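Ketosynthase (Streptomyces sp. MSC090213JE08, PDB 6KXD) probably catalyses decarboxylative condensation of acyl-ACP with malonyl-ACP to give 3-oxoacyl-ACP, as the ketosynthase of a highly reducing type II polyketide synthase. Local coordinates at residues Thr13-Val25 with Tyr81-Ala93; Thr165-Val177 with Gly335-Ile347. All blocks are in the same frame, centred on the assembly; numbering follows the deposited sequence.

How the contacts relate
Contact 1 and contact 2 lie in one thiolase-like fold, their centres about 14 Å apart, and contact 1 closes along the chain before contact 2 opens. Contact 1 sets helix 77-93 against strand 10-19 of the large mixed sheet. Contact 2 joins the N-terminal ends of helices 172-185 and 341-355, buried near the centre of the chain. The two meet through the sheet: Ile347 and Leu344 of contact 2 pack on Phe15 and Val17 of contact 1, from the face of the strand turned away from helix 77-93. Outer helix, sheet and buried helices are thus stacked as layers, with the probable active-site residues in the innermost one.

Contact 1 (Thr13-Val25 with Tyr81-Ala93); sequences TGFGVISSIGTGV and YAVAAARMAVDDA
Thr13 begins the contact through its backbone: its O lies 3.1 Å from Ala93 CA in a CA-H...O contact, while its OG1 turns to Glu241 on strand 234-242. Gly14 follows, close against the C-terminal part of the helix, where any side chain would strike Ala89 O and Ala93 CB. Phe15 turns its ring to the other face of the strand, but its N gives a hydrogen bond to Asp92 OD2 at 2.9 Å. Asp92 reaches the strand because its CG stands anti to the backbone N (chi1 -172°); its OD2 is met on the anti side, 33° out of the carboxylate plane, and is also bonded to His254. At Gly16 the backbones nearly touch: its CA directs a C-H at Ala85 O over 3.2 Å, almost straight at 173°, and a CB would collide with that oxygen. Alanines suit the helix here, since their short methyls let it come close, Ala89 CB packing against Gly16 N and Ala85 CB against Gly16 O. Val17 faces the other way, yet its O has Met88 SD 3.3 Å off and also accepts from Gly24 N, which brings the return strand alongside. Ile18 is the bulky apolar residue that the strand turns toward the helix: CG2 sits over one face of the Tyr81 ring, 4.1 Å from its centroid, in a CH-pi contact. Past the turn at Ser19-Gly22, Val25 CG1 lies across Asp92 OD1. Val17 N is buried without a partner, a polar cost of this close seating. One carboxylate bond and several C-H...O contacts therefore supply the polar grip, and small residues let helix 77-93 lie almost on the backbone of strand 10-19, in the mixed sheet of the N-terminal half of the thiolase-like fold.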
loop_
_atom_site.group_PDB
_atom_site.type_symbol
_atom_site.label_atom_id
_atom_site.label_comp_id
_atom_site.label_asym_id
_atom_site.label_seq_id
_atom_site.Cartn_x
_atom_site.Cartn_y
_atom_site.Cartn_z
ATOM N N THR A 13 -14.681 -16.737 -2.818
ATOM C CA THR A 13 -16.031 -17.048 -2.387
ATOM C C THR A 13 -16.957 -15.832 -2.401
ATOM O O THR A 13 -18.165 -15.998 -2.250
ATOM C CB THR A 13 -15.999 -17.682 -0.999
ATOM O OG1 THR A 13 -15.287 -16.795 -0.140
ATOM C CG2 THR A 13 -15.320 -19.031 -1.020
ATOM N N GLY A 14 -16.428 -14.612 -2.552
ATOM C CA GLY A 14 -17.297 -13.440 -2.577
ATOM C C GLY A 14 -16.685 -12.308 -3.376
ATOM O O GLY A 14 -15.469 -12.151 -3.384
ATOM N N PHE A 15 -17.539 -11.573 -4.086
ATOM C CA PHE A 15 -17.170 -10.396 -4.833
ATOM C C PHE A 15 -18.069 -9.247 -4.430
ATOM O O PHE A 15 -19.297 -9.388 -4.386
ATOM C CB PHE A 15 -17.352 -10.573 -6.345
ATOM C CG PHE A 15 -16.507 -11.637 -6.998
ATOM C CD1 PHE A 15 -15.217 -11.892 -6.569
ATOM C CD2 PHE A 15 -16.985 -12.343 -8.096
ATOM C CE1 PHE A 15 -14.436 -12.850 -7.195
ATOM C CE2 PHE A 15 -16.195 -13.282 -8.736
ATOM C CZ PHE A 15 -14.922 -13.537 -8.283
ATOM N N GLY A 16 -17.448 -8.114 -4.144
ATOM C CA GLY A 16 -18.141 -6.904 -3.929
ATOM C C GLY A 16 -17.654 -5.872 -4.918
ATOM O O GLY A 16 -16.451 -5.710 -5.057
ATOM N N VAL A 17 -18.589 -5.147 -5.535
ATOM C CA VAL A 17 -18.291 -4.229 -6.648
ATOM C C VAL A 17 -19.125 -2.955 -6.521
ATOM O O VAL A 17 -20.364 -3.024 -6.476
ATOM C CB VAL A 17 -18.569 -4.879 -8.019
ATOM C CG1 VAL A 17 -18.269 -3.882 -9.143
ATOM C CG2 VAL A 17 -17.821 -6.178 -8.223
ATOM N N ILE A 18 -18.427 -1.818 -6.533
ATOM C CA ILE A 18 -18.902 -0.484 -6.725
ATOM C C ILE A 18 -18.162 0.055 -7.937
ATOM O O ILE A 18 -16.985 0.319 -7.832
ATOM C CB ILE A 18 -18.591 0.439 -5.537
ATOM C CG1 ILE A 18 -19.202 -0.031 -4.214
ATOM C CG2 ILE A 18 -19.007 1.852 -5.874
ATOM C CD1 ILE A 18 -20.646 0.342 -4.056
ATOM N N SER A 19 -18.837 0.236 -9.066
ATOM C CA SER A 19 -18.110 0.597 -10.282
ATOM C C SER A 19 -18.971 1.521 -11.131
ATOM O O SER A 19 -20.195 1.611 -10.938
ATOM C CB SER A 19 -17.707 -0.639 -11.061
ATOM O OG SER A 19 -18.703 -1.003 -12.001
ATOM N N SER A 20 -18.291 2.131 -12.101
ATOM C CA SER A 20 -18.864 3.058 -13.039
ATOM C C SER A 20 -19.817 2.334 -13.999
ATOM O O SER A 20 -20.550 3.030 -14.659
ATOM C CB SER A 20 -17.777 3.816 -13.780
ATOM O OG SER A 20 -17.014 2.919 -14.561
ATOM N N ILE A 21 -19.785 0.987 -14.072
ATOM C CA ILE A 21 -20.624 0.197 -14.966
ATOM C C ILE A 21 -21.547 -0.746 -14.190
ATOM O O ILE A 21 -22.105 -1.706 -14.785
ATOM C CB ILE A 21 -19.805 -0.584 -16.013
ATOM C CG1 ILE A 21 -19.021 -1.764 -15.424
ATOM C CG2 ILE A 21 -18.914 0.383 -16.776
ATOM C CD1 ILE A 21 -18.380 -2.648 -16.447
ATOM N N GLY A 22 -21.717 -0.509 -12.886
ATOM C CA GLY A 22 -22.558 -1.383 -12.102
ATOM C C GLY A 22 -22.056 -1.613 -10.686
ATOM O O GLY A 22 -20.852 -1.656 -10.424
ATOM N N THR A 23 -23.021 -1.786 -9.786
ATOM C CA THR A 23 -22.835 -1.973 -8.342
ATOM C C THR A 23 -23.432 -3.328 -7.976
ATOM O O THR A 23 -24.584 -3.603 -8.286
ATOM C CB THR A 23 -23.483 -0.813 -7.578
ATOM O OG1 THR A 23 -22.754 0.383 -7.848
ATOM C CG2 THR A 23 -23.529 -1.056 -6.086
ATOM N N GLY A 24 -22.623 -4.189 -7.363
ATOM C CA GLY A 24 -22.962 -5.557 -7.080
ATOM C C GLY A 24 -22.556 -6.478 -8.207
ATOM O O GLY A 24 -22.403 -6.028 -9.330
ATOM N N VAL A 25 -22.367 -7.755 -7.863
ATOM C CA VAL A 25 -21.843 -8.772 -8.737
ATOM C C VAL A 25 -22.752 -8.904 -9.973
ATOM O O VAL A 25 -22.251 -9.141 -11.096
ATOM C CB VAL A 25 -21.655 -10.113 -7.990
ATOM C CG1 VAL A 25 -22.960 -10.750 -7.540
ATOM C CG2 VAL A 25 -20.865 -11.108 -8.818
ATOM N N TYR A 81 -16.499 3.577 -0.661
ATOM C CA TYR A 81 -16.598 2.555 -1.637
ATOM C C TYR A 81 -16.017 1.236 -1.139
ATOM O O TYR A 81 -16.572 0.137 -1.420
ATOM C CB TYR A 81 -15.861 2.944 -2.911
ATOM C CG TYR A 81 -16.425 4.097 -3.690
ATOM C CD1 TYR A 81 -17.745 4.500 -3.564
ATOM C CD2 TYR A 81 -15.654 4.741 -4.645
ATOM C CE1 TYR A 81 -18.244 5.553 -4.309
ATOM C CE2 TYR A 81 -16.154 5.779 -5.413
ATOM C CZ TYR A 81 -17.470 6.172 -5.256
ATOM O OH TYR A 81 -18.019 7.198 -5.962
ATOM N N ALA A 82 -14.904 1.328 -0.400
ATOM C CA ALA A 82 -14.206 0.154 0.037
ATOM C C ALA A 82 -15.127 -0.660 0.962
ATOM O O ALA A 82 -15.300 -1.889 0.807
ATOM C CB ALA A 82 -12.964 0.557 0.763
ATOM N N VAL A 83 -15.730 0.083 1.884
ATOM C CA VAL A 83 -16.583 -0.515 2.933
ATOM C C VAL A 83 -17.824 -1.122 2.259
ATOM O O VAL A 83 -18.191 -2.267 2.553
ATOM C CB VAL A 83 -16.953 0.525 4.011
ATOM C CG1 VAL A 83 -17.953 -0.040 5.010
ATOM C CG2 VAL A 83 -15.752 1.034 4.784
ATOM N N ALA A 84 -18.457 -0.369 1.345
ATOM C CA ALA A 84 -19.623 -0.888 0.620
ATOM C C ALA A 84 -19.277 -2.178 -0.140
ATOM O O ALA A 84 -19.985 -3.156 -0.025
ATOM C CB ALA A 84 -20.201 0.197 -0.261
ATOM N N ALA A 85 -18.178 -2.201 -0.927
ATOM C CA ALA A 85 -17.811 -3.357 -1.639
ATOM C C ALA A 85 -17.485 -4.509 -0.682
ATOM O O ALA A 85 -17.734 -5.678 -1.017
ATOM C CB ALA A 85 -16.638 -3.068 -2.556
ATOM N N ALA A 86 -16.863 -4.203 0.458
ATOM C CA ALA A 86 -16.535 -5.218 1.415
ATOM C C ALA A 86 -17.827 -5.868 1.937
ATOM O O ALA A 86 -17.890 -7.091 1.994
ATOM C CB ALA A 86 -15.747 -4.638 2.551
ATOM N N ARG A 87 -18.790 -5.031 2.326
ATOM C CA ARG A 87 -20.137 -5.504 2.771
ATOM C C ARG A 87 -20.668 -6.449 1.695
ATOM O O ARG A 87 -20.926 -7.593 1.950
ATOM C CB ARG A 87 -21.031 -4.304 3.091
ATOM C CG ARG A 87 -22.501 -4.638 3.316
ATOM C CD ARG A 87 -22.722 -5.316 4.643
ATOM N NE ARG A 87 -22.498 -4.414 5.772
ATOM C CZ ARG A 87 -22.374 -4.848 7.018
ATOM N NH1 ARG A 87 -22.526 -6.137 7.273
ATOM N NH2 ARG A 87 -22.047 -4.020 7.990
ATOM N N MET A 88 -20.769 -5.950 0.463
ATOM C CA MET A 88 -21.278 -6.731 -0.636
ATOM C C MET A 88 -20.527 -8.048 -0.773
ATOM O O MET A 88 -21.107 -9.065 -1.050
ATOM C CB MET A 88 -21.138 -5.985 -1.960
ATOM C CG MET A 88 -22.078 -4.860 -2.078
ATOM S SD MET A 88 -21.867 -4.130 -3.721
ATOM C CE MET A 88 -21.734 -2.440 -3.181
ATOM N N ALA A 89 -19.197 -7.999 -0.628
ATOM C CA ALA A 89 -18.407 -9.150 -0.872
ATOM C C ALA A 89 -18.699 -10.206 0.199
ATOM O O ALA A 89 -18.759 -11.381 -0.134
ATOM C CB ALA A 89 -16.948 -8.793 -0.875
ATOM N N VAL A 90 -18.801 -9.787 1.460
ATOM C CA VAL A 90 -19.030 -10.760 2.505
ATOM C C VAL A 90 -20.478 -11.269 2.393
ATOM O O VAL A 90 -20.693 -12.483 2.500
ATOM C CB VAL A 90 -18.657 -10.270 3.910
ATOM C CG1 VAL A 90 -17.162 -10.006 4.015
ATOM C CG2 VAL A 90 -19.459 -9.075 4.378
ATOM N N ASP A 91 -21.405 -10.383 2.040
ATOM C CA ASP A 91 -22.789 -10.797 1.662
ATOM C C ASP A 91 -22.689 -11.895 0.594
ATOM O O ASP A 91 -23.204 -13.013 0.766
ATOM C CB ASP A 91 -23.625 -9.583 1.236
ATOM C CG ASP A 91 -23.996 -8.672 2.396
ATOM O OD1 ASP A 91 -23.801 -9.093 3.540
ATOM O OD2 ASP A 91 -24.461 -7.544 2.145
ATOM N N ASP A 92 -21.973 -11.585 -0.489
ATOM C CA ASP A 92 -21.834 -12.461 -1.638
ATOM C C ASP A 92 -21.153 -13.764 -1.230
ATOM O O ASP A 92 -21.337 -14.775 -1.884
ATOM C CB ASP A 92 -21.023 -11.800 -2.759
ATOM C CG ASP A 92 -21.019 -12.593 -4.055
ATOM O OD1 ASP A 92 -22.102 -12.711 -4.678
ATOM O OD2 ASP A 92 -19.942 -13.087 -4.427
ATOM N N ALA A 93 -20.354 -13.745 -0.157
ATOM C CA ALA A 93 -19.672 -14.959 0.240
ATOM C C ALA A 93 -20.547 -15.799 1.186
ATOM O O ALA A 93 -20.170 -16.909 1.487
ATOM C CB ALA A 93 -18.352 -14.633 0.881
#

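Contact 2 (Thr165-Val177 with Gly335-Ile347); sequences TVTTACAAGNYSV and GHSMGAASALGAI
Ser342 OG fits between the first turn of helix 172-185 and the residues leading into it, donating to Cys170 O at 2.9 Å and accepting from Asn174 N at 3.0 Å. The hydroxyl gets there by standing between its own backbone N and carbonyl carbon (chi1 49°), and it meets Cys170 O tilted 28° from the carbonyl plane. Small residues make room around it: Gly173 CA comes to 3.8 Å from Ala343 N, and a CB there would run into Ala343 N and Ser342 OG. The side-chain amide of Asn174 is laid beside Ser342, CG to CB 3.8 Å, and is fixed in rotation by Asn390, which bonds to its OD1, and by Ala400 O, which accepts from its ND2. With an alanine in place of Ser342 the hydroxyl is gone, and Cys170 O and Asn174 N would probably be left without their mate inside the buried interface, with the start of helix 172-185 less firmly tied to helix 341-355. The Thr-Ala-Cys sequence at the head of a buried helix, with His336 and His301 beside the cysteine, is consistent with the Cys-His-His active site of ketosynthases. Cys170 SG lies at the edge of the His336 imidazole, near its plane and 3.2 Å from NE2, while Met338 SD covers one ring face, 3.8 Å above its centre. Next to them Gly339 CA points a C-H at Ala169 O over 3.5 Å, and Asp198 holds Gly339 N. Farther along, the helices diverge at 63° and contact thins: Asn174 OD1 reaches Ala346 CB only at 4.4 Å, and Val177 stays farther still. This looser end is buried all the same, for Leu238 of strand 234-242 packs on both Val177 and Ala346.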
loop_
_atom_site.group_PDB
_atom_site.type_symbol
_atom_site.label_atom_id
_atom_site.label_comp_id
_atom_site.label_asym_id
_atom_site.label_seq_id
_atom_site.Cartn_x
_atom_site.Cartn_y
_atom_site.Cartn_z
ATOM N N THR A 165 -3.330 -1.267 3.909
ATOM C CA THR A 165 -3.604 -0.654 2.629
ATOM C C THR A 165 -2.334 -0.683 1.783
ATOM O O THR A 165 -1.314 -0.207 2.225
ATOM C CB THR A 165 -4.010 0.805 2.791
ATOM O OG1 THR A 165 -5.188 0.728 3.592
ATOM C CG2 THR A 165 -4.341 1.483 1.483
ATOM N N VAL A 166 -2.448 -1.266 0.597
ATOM C CA VAL A 166 -1.346 -1.349 -0.314
ATOM C C VAL A 166 -1.442 -0.157 -1.283
ATOM O O VAL A 166 -2.415 0.030 -2.011
ATOM C CB VAL A 166 -1.315 -2.712 -1.007
ATOM C CG1 VAL A 166 -0.185 -2.748 -2.014
ATOM C CG2 VAL A 166 -1.159 -3.833 0.035
ATOM N N THR A 167 -0.395 0.642 -1.321
ATOM C CA THR A 167 -0.417 1.888 -2.090
ATOM C C THR A 167 0.523 1.729 -3.294
ATOM O O THR A 167 1.454 2.458 -3.404
ATOM C CB THR A 167 -0.032 3.082 -1.228
ATOM O OG1 THR A 167 1.290 2.923 -0.720
ATOM C CG2 THR A 167 -1.009 3.264 -0.071
ATOM N N THR A 168 0.254 0.721 -4.111
ATOM C CA THR A 168 1.019 0.472 -5.328
ATOM C C THR A 168 0.155 0.855 -6.538
ATOM O O THR A 168 0.168 0.193 -7.623
ATOM C CB THR A 168 1.530 -0.969 -5.350
ATOM O OG1 THR A 168 0.410 -1.852 -5.304
ATOM C CG2 THR A 168 2.478 -1.290 -4.217
ATOM N N ALA A 169 -0.688 1.862 -6.318
ATOM C CA ALA A 169 -1.457 2.521 -7.390
ATOM C C ALA A 169 -2.251 1.520 -8.249
ATOM O O ALA A 169 -3.088 0.754 -7.739
ATOM C CB ALA A 169 -0.520 3.413 -8.143
ATOM N N CYS A 170 -2.071 1.515 -9.583
ATOM C CA CYS A 170 -2.941 0.695 -10.445
ATOM C C CYS A 170 -2.787 -0.802 -10.211
ATOM O O CYS A 170 -3.720 -1.605 -10.535
ATOM C CB CYS A 170 -2.627 0.912 -11.911
ATOM S SG CYS A 170 -2.083 2.602 -12.158
ATOM N N ALA A 171 -1.651 -1.188 -9.618
ATOM C CA ALA A 171 -1.395 -2.573 -9.396
ATOM C C ALA A 171 -1.900 -3.000 -8.018
ATOM O O ALA A 171 -1.826 -4.148 -7.683
ATOM C CB ALA A 171 0.082 -2.855 -9.528
ATOM N N ALA A 172 -2.449 -2.063 -7.248
ATOM C CA ALA A 172 -2.618 -2.283 -5.822
ATOM C C ALA A 172 -3.642 -3.399 -5.583
ATOM O O ALA A 172 -3.453 -4.222 -4.721
ATOM C CB ALA A 172 -2.966 -0.979 -5.159
ATOM N N GLY A 173 -4.706 -3.476 -6.390
ATOM C CA GLY A 173 -5.692 -4.558 -6.251
ATOM C C GLY A 173 -5.080 -5.951 -6.369
ATOM O O GLY A 173 -5.316 -6.789 -5.592
ATOM N N ASN A 174 -4.237 -6.154 -7.374
ATOM C CA ASN A 174 -3.559 -7.395 -7.601
ATOM C C ASN A 174 -2.555 -7.675 -6.477
ATOM O O ASN A 174 -2.426 -8.812 -6.030
ATOM C CB ASN A 174 -2.817 -7.389 -8.936
ATOM C CG ASN A 174 -3.648 -7.923 -10.083
ATOM O OD1 ASN A 174 -4.787 -8.351 -9.866
ATOM N ND2 ASN A 174 -3.112 -7.813 -11.296
ATOM N N TYR A 175 -1.837 -6.635 -6.046
ATOM C CA TYR A 175 -0.938 -6.818 -4.885
ATOM C C TYR A 175 -1.722 -7.334 -3.690
ATOM O O TYR A 175 -1.252 -8.207 -2.933
ATOM C CB TYR A 175 -0.294 -5.527 -4.434
ATOM C CG TYR A 175 0.960 -5.150 -5.164
ATOM C CD1 TYR A 175 0.927 -4.730 -6.483
ATOM C CD2 TYR A 175 2.172 -5.166 -4.507
ATOM C CE1 TYR A 175 2.089 -4.348 -7.125
ATOM C CE2 TYR A 175 3.331 -4.767 -5.127
ATOM C CZ TYR A 175 3.288 -4.353 -6.445
ATOM O OH TYR A 175 4.469 -3.977 -7.027
ATOM N N SER A 176 -2.902 -6.744 -3.507
ATOM C CA SER A 176 -3.718 -7.023 -2.323
ATOM C C SER A 176 -4.247 -8.461 -2.369
ATOM O O SER A 176 -4.220 -9.153 -1.364
ATOM C CB SER A 176 -4.831 -5.985 -2.203
ATOM O OG SER A 176 -4.318 -4.693 -1.913
ATOM N N VAL A 177 -4.757 -8.893 -3.536
ATOM C CA VAL A 177 -5.244 -10.235 -3.725
ATOM C C VAL A 177 -4.088 -11.214 -3.502
ATOM O O VAL A 177 -4.240 -12.222 -2.819
ATOM C CB VAL A 177 -5.884 -10.416 -5.123
ATOM C CG1 VAL A 177 -6.182 -11.867 -5.406
ATOM C CG2 VAL A 177 -7.151 -9.590 -5.303
ATOM N N GLY A 335 -12.866 2.893 -17.527
ATOM C CA GLY A 335 -11.881 3.903 -17.402
ATOM C C GLY A 335 -10.815 3.399 -16.432
ATOM O O GLY A 335 -10.784 2.205 -16.080
ATOM N N HIS A 336 -9.949 4.295 -16.008
ATOM C CA HIS A 336 -8.848 3.888 -15.155
ATOM C C HIS A 336 -9.254 4.165 -13.710
ATOM O O HIS A 336 -9.163 5.320 -13.276
ATOM C CB HIS A 336 -7.570 4.619 -15.558
ATOM C CG HIS A 336 -6.364 4.074 -14.872
ATOM N ND1 HIS A 336 -6.466 3.241 -13.760
ATOM C CD2 HIS A 336 -5.051 4.219 -15.130
ATOM C CE1 HIS A 336 -5.247 2.912 -13.353
ATOM N NE2 HIS A 336 -4.358 3.509 -14.176
ATOM N N SER A 337 -9.683 3.130 -13.000
ATOM C CA SER A 337 -10.238 3.287 -11.644
ATOM C C SER A 337 -9.129 3.203 -10.584
ATOM O O SER A 337 -9.386 2.888 -9.424
ATOM C CB SER A 337 -11.340 2.310 -11.394
ATOM O OG SER A 337 -10.912 0.972 -11.522
ATOM N N MET A 338 -7.895 3.493 -11.006
ATOM C CA MET A 338 -6.765 3.725 -10.123
ATOM C C MET A 338 -6.594 2.494 -9.211
ATOM O O MET A 338 -6.451 1.337 -9.690
ATOM C CB MET A 338 -6.989 5.042 -9.375
ATOM C CG MET A 338 -7.167 6.248 -10.290
ATOM S SD MET A 338 -5.859 6.325 -11.591
ATOM C CE MET A 338 -6.549 7.657 -12.580
ATOM N N GLY A 339 -6.636 2.685 -7.898
ATOM C CA GLY A 339 -6.354 1.588 -6.991
ATOM C C GLY A 339 -7.371 0.481 -7.118
ATOM O O GLY A 339 -7.070 -0.687 -6.855
ATOM N N ALA A 340 -8.558 0.825 -7.627
ATOM C CA ALA A 340 -9.574 -0.198 -7.809
ATOM C C ALA A 340 -9.344 -1.007 -9.090
ATOM O O ALA A 340 -9.989 -2.043 -9.299
ATOM C CB ALA A 340 -10.924 0.448 -7.826
ATOM N N ALA A 341 -8.478 -0.513 -9.975
ATOM C CA ALA A 341 -8.494 -0.992 -11.335
ATOM C C ALA A 341 -8.221 -2.483 -11.377
ATOM O O ALA A 341 -9.025 -3.207 -11.928
ATOM C CB ALA A 341 -7.565 -0.220 -12.215
ATOM N N SER A 342 -7.131 -2.947 -10.754
ATOM C CA SER A 342 -6.779 -4.329 -10.871
ATOM C C SER A 342 -7.723 -5.209 -10.046
ATOM O O SER A 342 -7.845 -6.369 -10.340
ATOM C CB SER A 342 -5.298 -4.582 -10.525
ATOM O OG SER A 342 -4.912 -3.977 -9.302
ATOM N N ALA A 343 -8.366 -4.651 -9.003
ATOM C CA ALA A 343 -9.285 -5.403 -8.197
ATOM C C ALA A 343 -10.574 -5.661 -8.999
ATOM O O ALA A 343 -11.039 -6.803 -9.048
ATOM C CB ALA A 343 -9.591 -4.686 -6.919
ATOM N N LEU A 344 -11.071 -4.596 -9.626
ATOM C CA LEU A 344 -12.231 -4.678 -10.567
ATOM C C LEU A 344 -11.877 -5.573 -11.754
ATOM O O LEU A 344 -12.663 -6.420 -12.110
ATOM C CB LEU A 344 -12.678 -3.283 -10.990
ATOM C CG LEU A 344 -13.376 -2.492 -9.884
ATOM C CD1 LEU A 344 -13.566 -1.029 -10.252
ATOM C CD2 LEU A 344 -14.689 -3.164 -9.468
ATOM N N GLY A 345 -10.639 -5.511 -12.248
ATOM C CA GLY A 345 -10.163 -6.484 -13.254
ATOM C C GLY A 345 -10.173 -7.912 -12.762
ATOM O O GLY A 345 -10.611 -8.860 -13.482
ATOM N N ALA A 346 -9.654 -8.135 -11.546
ATOM C CA ALA A 346 -9.664 -9.449 -10.960
ATOM C C ALA A 346 -11.091 -10.013 -10.901
ATOM O O ALA A 346 -11.288 -11.212 -11.120
ATOM C CB ALA A 346 -9.046 -9.422 -9.571
ATOM N N ILE A 347 -12.048 -9.183 -10.478
ATOM C CA ILE A 347 -13.415 -9.648 -10.322
ATOM C C ILE A 347 -13.960 -10.000 -11.718
ATOM O O ILE A 347 -14.545 -11.059 -11.901
ATOM C CB ILE A 347 -14.286 -8.636 -9.575
ATOM C CG1 ILE A 347 -13.818 -8.511 -8.130
ATOM C CG2 ILE A 347 -15.764 -9.052 -9.619
ATOM C CD1 ILE A 347 -14.473 -7.380 -7.379
#